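Local coordinates for polyprenyl synthetase (Zymomonas mobilis subsp. mobilis, PDB 4KKM), which probably condenses isopentenyl diphosphate with allylic diphosphates to build farnesyl- or longer-chain isoprenoid diphosphates, as a mainly helical, metal-dependent prenyltransferase, at residues B[30-43]-B[64-78]. Residues are numbered along the deposited sequence; the frame is centred on the assembly and turned at random.
Sequences MMEQVAQDIDRLFA and AIGGGKRLRPLLVVA
D39 OD1 takes two donors from the 64-78 segment. G66 N gives a straight bond of 2.9 Å from well above the carboxylate plane; R70 NH2, just beyond the other face, comes nearly along the C-O axis at 2.7 Å, a salt bridge with a bent N-H (138°). The R70 guanidinium lies flat on I38, whose CG2 sits over its centre, 3.6 Å from R70 CZ. R70 NH2 also donates to A64 O (2.7 Å), within the carbonyl plane, and a water accepts from R70 NE and donates to A35 O, so several bonds fix the group's rotation. A bend at chi2 (-57°) turns the otherwise extended end of R70 along helix 24-45. A64 CB lies over one face of the F42 ring, a CH-pi contact 3.6 Å from the centroid. Further along, L74 CD1 and CD2 meet M30 CG and M31 CG, both at 3.7 Å, and P73 CB touches V34 CG1 and I38 CG1. G67 to P73 spell the GGKRxRP motif of trans-prenyltransferases, here tied to the N-terminal helix. R70 is the N-cap of helix 71-80, whose segment 71-78 runs at 109° to segment 30-43. Helix 87-109 backs the junction, E98 being R70's second salt-bridge partner, and helix 306-314 covers M30 and L74.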
loop_
_atom_site.group_PDB
_atom_site.type_symbol
_atom_site.label_atom_id
_atom_site.label_comp_id
_atom_site.label_asym_id
_atom_site.label_seq_id
_atom_site.Cartn_x
_atom_site.Cartn_y
_atom_site.Cartn_z
ATOM N N MET B 30 -16.925 24.363 6.700
ATOM C CA MET B 30 -16.569 23.248 5.826
ATOM C C MET B 30 -15.640 22.265 6.537
ATOM O O MET B 30 -15.799 21.051 6.415
ATOM C CB MET B 30 -15.940 23.741 4.514
ATOM C CG MET B 30 -15.449 22.608 3.607
ATOM S SD MET B 30 -14.737 23.143 2.033
ATOM C CE MET B 30 -16.191 23.120 0.991
ATOM N N MET B 31 -14.686 22.794 7.298
ATOM C CA MET B 31 -13.722 21.953 8.007
ATOM C C MET B 31 -14.401 21.034 9.019
ATOM O O MET B 31 -14.124 19.834 9.062
ATOM C CB MET B 31 -12.649 22.808 8.690
ATOM C CG MET B 31 -11.642 23.417 7.732
ATOM S SD MET B 31 -10.445 24.516 8.514
ATOM C CE MET B 31 -9.530 23.360 9.530
ATOM N N GLU B 32 -15.299 21.597 9.821
ATOM C CA GLU B 32 -16.032 20.813 10.812
ATOM C C GLU B 32 -16.914 19.761 10.143
ATOM O O GLU B 32 -17.063 18.649 10.649
ATOM C CB GLU B 32 -16.874 21.730 11.704
ATOM C CG GLU B 32 -16.054 22.741 12.493
ATOM C CD GLU B 32 -16.914 23.721 13.274
ATOM O OE1 GLU B 32 -18.137 23.773 13.027
ATOM O OE2 GLU B 32 -16.365 24.441 14.136
ATOM N N GLN B 33 -17.497 20.119 9.003
ATOM C CA GLN B 33 -18.326 19.187 8.244
ATOM C C GLN B 33 -17.504 18.045 7.656
ATOM O O GLN B 33 -17.879 16.875 7.771
ATOM C CB GLN B 33 -19.068 19.915 7.125
ATOM C CG GLN B 33 -20.485 20.297 7.487
ATOM C CD GLN B 33 -20.959 21.548 6.766
ATOM O OE1 GLN B 33 -20.529 21.845 5.647
ATOM N NE2 GLN B 33 -21.847 22.297 7.413
ATOM N N VAL B 34 -16.395 18.391 7.009
ATOM C CA VAL B 34 -15.507 17.387 6.427
ATOM C C VAL B 34 -14.998 16.436 7.509
ATOM O O VAL B 34 -14.958 15.218 7.314
ATOM C CB VAL B 34 -14.323 18.049 5.691
ATOM C CG1 VAL B 34 -13.286 17.011 5.287
ATOM C CG2 VAL B 34 -14.817 18.815 4.465
ATOM N N ALA B 35 -14.636 16.995 8.662
ATOM C CA ALA B 35 -14.176 16.188 9.793
ATOM C C ALA B 35 -15.226 15.159 10.219
ATOM O O ALA B 35 -14.911 13.986 10.439
ATOM C CB ALA B 35 -13.792 17.085 10.970
ATOM N N GLN B 36 -16.475 15.597 10.317
ATOM C CA GLN B 36 -17.560 14.703 10.712
ATOM C C GLN B 36 -17.812 13.634 9.652
ATOM O O GLN B 36 -18.030 12.468 9.972
ATOM C CB GLN B 36 -18.845 15.490 10.975
ATOM C CG GLN B 36 -18.827 16.301 12.264
ATOM C CD GLN B 36 -20.200 16.842 12.625
ATOM O OE1 GLN B 36 -21.195 16.533 11.967
ATOM N NE2 GLN B 36 -20.259 17.655 13.674
ATOM N N ASP B 37 -17.775 14.038 8.389
ATOM C CA ASP B 37 -18.011 13.113 7.290
ATOM C C ASP B 37 -16.916 12.050 7.194
ATOM O O ASP B 37 -17.205 10.878 6.965
ATOM C CB ASP B 37 -18.129 13.875 5.972
ATOM C CG ASP B 37 -19.460 14.593 5.839
ATOM O OD1 ASP B 37 -20.473 14.053 6.337
ATOM O OD2 ASP B 37 -19.493 15.690 5.239
ATOM N N ILE B 38 -15.667 12.470 7.363
ATOM C CA ILE B 38 -14.537 11.547 7.276
ATOM C C ILE B 38 -14.587 10.550 8.427
ATOM O O ILE B 38 -14.308 9.373 8.230
ATOM C CB ILE B 38 -13.178 12.296 7.213
ATOM C CG1 ILE B 38 -13.062 13.041 5.880
ATOM C CG2 ILE B 38 -11.991 11.326 7.372
ATOM C CD1 ILE B 38 -13.114 12.126 4.659
ATOM N N ASP B 39 -14.981 11.008 9.618
ATOM C CA ASP B 39 -15.178 10.090 10.751
ATOM C C ASP B 39 -16.273 9.057 10.474
ATOM O O ASP B 39 -16.098 7.863 10.751
ATOM C CB ASP B 39 -15.494 10.844 12.049
ATOM C CG ASP B 39 -14.246 11.343 12.760
ATOM O OD1 ASP B 39 -13.124 10.965 12.364
ATOM O OD2 ASP B 39 -14.386 12.110 13.731
ATOM N N ARG B 40 -17.400 9.518 9.940
ATOM C CA ARG B 40 -18.484 8.624 9.548
ATOM C C ARG B 40 -18.014 7.592 8.527
ATOM O O ARG B 40 -18.307 6.401 8.647
ATOM C CB ARG B 40 -19.660 9.410 8.961
ATOM C CG ARG B 40 -20.613 8.534 8.144
ATOM C CD ARG B 40 -21.817 9.302 7.612
ATOM N NE ARG B 40 -21.433 10.386 6.708
ATOM C CZ ARG B 40 -21.208 10.237 5.407
ATOM N NH1 ARG B 40 -21.324 9.044 4.840
ATOM N NH2 ARG B 40 -20.866 11.283 4.670
ATOM N N LEU B 41 -17.285 8.057 7.520
ATOM C CA LEU B 41 -16.866 7.189 6.428
ATOM C C LEU B 41 -15.868 6.115 6.882
ATOM O O LEU B 41 -15.971 4.953 6.480
ATOM C CB LEU B 41 -16.307 8.031 5.271
ATOM C CG LEU B 41 -17.358 8.876 4.547
ATOM C CD1 LEU B 41 -16.707 9.873 3.596
ATOM C CD2 LEU B 41 -18.336 7.981 3.801
ATOM N N PHE B 42 -14.909 6.499 7.719
ATOM C CA PHE B 42 -13.946 5.534 8.240
ATOM C C PHE B 42 -14.640 4.497 9.117
ATOM O O PHE B 42 -14.339 3.306 9.037
ATOM C CB PHE B 42 -12.833 6.228 9.034
ATOM C CG PHE B 42 -11.607 6.556 8.219
ATOM C CD1 PHE B 42 -10.897 5.558 7.573
ATOM C CD2 PHE B 42 -11.161 7.863 8.117
ATOM C CE1 PHE B 42 -9.761 5.859 6.835
ATOM C CE2 PHE B 42 -10.027 8.170 7.387
ATOM C CZ PHE B 42 -9.329 7.166 6.741
ATOM N N ALA B 43 -15.575 4.956 9.945
ATOM C CA ALA B 43 -16.301 4.069 10.849
ATOM C C ALA B 43 -17.052 3.006 10.062
ATOM O O ALA B 43 -17.063 1.836 10.438
ATOM C CB ALA B 43 -17.271 4.868 11.721
ATOM N N ALA B 64 -7.374 6.202 12.516
ATOM C CA ALA B 64 -8.091 6.905 11.448
ATOM C C ALA B 64 -9.256 7.773 11.920
ATOM O O ALA B 64 -9.569 8.787 11.293
ATOM C CB ALA B 64 -8.575 5.913 10.399
ATOM N N ILE B 65 -9.901 7.369 13.011
ATOM C CA ILE B 65 -11.099 8.057 13.485
ATOM C C ILE B 65 -10.796 9.046 14.601
ATOM O O ILE B 65 -10.017 8.752 15.508
ATOM C CB ILE B 65 -12.173 7.055 13.972
ATOM C CG1 ILE B 65 -12.625 6.157 12.821
ATOM C CG2 ILE B 65 -13.370 7.786 14.579
ATOM C CD1 ILE B 65 -13.615 5.086 13.248
ATOM N N GLY B 66 -11.417 10.221 14.523
ATOM C CA GLY B 66 -11.271 11.241 15.542
ATOM C C GLY B 66 -9.892 11.860 15.481
ATOM O O GLY B 66 -9.140 11.820 16.455
ATOM N N GLY B 67 -9.560 12.425 14.325
ATOM C CA GLY B 67 -8.249 13.004 14.103
ATOM C C GLY B 67 -8.010 14.279 14.889
ATOM O O GLY B 67 -8.340 14.372 16.072
ATOM N N GLY B 68 -7.449 15.280 14.222
ATOM C CA GLY B 68 -7.187 15.201 12.798
ATOM C C GLY B 68 -7.935 16.320 12.106
ATOM O O GLY B 68 -9.165 16.364 12.123
ATOM N N LYS B 69 -7.187 17.236 11.507
ATOM C CA LYS B 69 -7.784 18.399 10.869
ATOM C C LYS B 69 -8.310 18.051 9.482
ATOM O O LYS B 69 -9.019 18.845 8.864
ATOM C CB LYS B 69 -6.770 19.540 10.801
ATOM C CG LYS B 69 -6.371 20.064 12.172
ATOM C CD LYS B 69 -5.197 21.020 12.087
ATOM C CE LYS B 69 -5.507 22.182 11.166
ATOM N NZ LYS B 69 -4.570 22.253 10.008
ATOM N N ARG B 70 -7.968 16.853 9.017
ATOM C CA ARG B 70 -8.370 16.369 7.698
ATOM C C ARG B 70 -8.036 17.378 6.611
ATOM O O ARG B 70 -8.872 17.684 5.755
ATOM C CB ARG B 70 -9.863 16.055 7.662
ATOM C CG ARG B 70 -10.378 15.288 8.862
ATOM C CD ARG B 70 -9.632 13.988 9.059
ATOM N NE ARG B 70 -10.353 13.121 9.984
ATOM C CZ ARG B 70 -9.967 11.897 10.316
ATOM N NH1 ARG B 70 -8.854 11.384 9.797
ATOM N NH2 ARG B 70 -10.701 11.187 11.164
ATOM N N LEU B 71 -6.823 17.914 6.665
ATOM C CA LEU B 71 -6.380 18.875 5.663
ATOM C C LEU B 71 -6.448 18.278 4.261
ATOM O O LEU B 71 -6.834 18.951 3.306
ATOM C CB LEU B 71 -4.960 19.351 5.966
ATOM C CG LEU B 71 -4.346 20.229 4.874
ATOM C CD1 LEU B 71 -5.159 21.517 4.721
ATOM C CD2 LEU B 71 -2.882 20.529 5.176
ATOM N N ARG B 72 -6.084 17.007 4.131
ATOM C CA ARG B 72 -6.067 16.395 2.808
ATOM C C ARG B 72 -7.471 16.102 2.247
ATOM O O ARG B 72 -7.753 16.438 1.099
ATOM C CB ARG B 72 -5.103 15.197 2.759
ATOM C CG ARG B 72 -3.646 15.660 2.867
ATOM C CD ARG B 72 -2.716 14.617 3.491
ATOM N NE ARG B 72 -1.423 15.214 3.841
ATOM C CZ ARG B 72 -1.191 15.903 4.955
ATOM N NH1 ARG B 72 -2.158 16.087 5.847
ATOM N NH2 ARG B 72 0.014 16.412 5.177
ATOM N N PRO B 73 -8.360 15.496 3.056
ATOM C CA PRO B 73 -9.760 15.436 2.613
ATOM C C PRO B 73 -10.346 16.810 2.287
ATOM O O PRO B 73 -11.095 16.944 1.314
ATOM C CB PRO B 73 -10.474 14.824 3.819
ATOM C CG PRO B 73 -9.437 13.914 4.416
ATOM C CD PRO B 73 -8.118 14.635 4.231
ATOM N N LEU B 74 -9.992 17.820 3.076
ATOM C CA LEU B 74 -10.504 19.170 2.862
ATOM C C LEU B 74 -10.082 19.705 1.493
ATOM O O LEU B 74 -10.878 20.318 0.782
ATOM C CB LEU B 74 -10.021 20.109 3.971
ATOM C CG LEU B 74 -10.394 21.584 3.815
ATOM C CD1 LEU B 74 -11.906 21.773 3.947
ATOM C CD2 LEU B 74 -9.632 22.436 4.827
ATOM N N LEU B 75 -8.826 19.468 1.127
ATOM C CA LEU B 75 -8.325 19.887 -0.183
ATOM C C LEU B 75 -9.042 19.172 -1.324
ATOM O O LEU B 75 -9.354 19.781 -2.347
ATOM C CB LEU B 75 -6.818 19.635 -0.286
ATOM C CG LEU B 75 -5.936 20.601 0.509
ATOM C CD1 LEU B 75 -4.500 20.089 0.556
ATOM C CD2 LEU B 75 -6.001 21.993 -0.104
ATOM N N VAL B 76 -9.282 17.874 -1.159
ATOM C CA VAL B 76 -10.027 17.122 -2.162
ATOM C C VAL B 76 -11.426 17.707 -2.338
ATOM O O VAL B 76 -11.851 18.003 -3.459
ATOM C CB VAL B 76 -10.142 15.626 -1.794
ATOM C CG1 VAL B 76 -11.103 14.921 -2.749
ATOM C CG2 VAL B 76 -8.769 14.969 -1.822
ATOM N N VAL B 77 -12.126 17.884 -1.222
ATOM C CA VAL B 77 -13.490 18.409 -1.236
ATOM C C VAL B 77 -13.532 19.806 -1.864
ATOM O O VAL B 77 -14.381 20.090 -2.716
ATOM C CB VAL B 77 -14.103 18.441 0.189
ATOM C CG1 VAL B 77 -15.378 19.274 0.213
ATOM C CG2 VAL B 77 -14.365 17.020 0.703
ATOM N N ALA B 78 -12.602 20.669 -1.462
ATOM C CA ALA B 78 -12.566 22.040 -1.972
ATOM C C ALA B 78 -12.173 22.117 -3.445
ATOM O O ALA B 78 -12.562 23.050 -4.145
ATOM C CB ALA B 78 -11.634 22.919 -1.128
HETATM O O HOH W 1 -12.475 13.804 11.344
#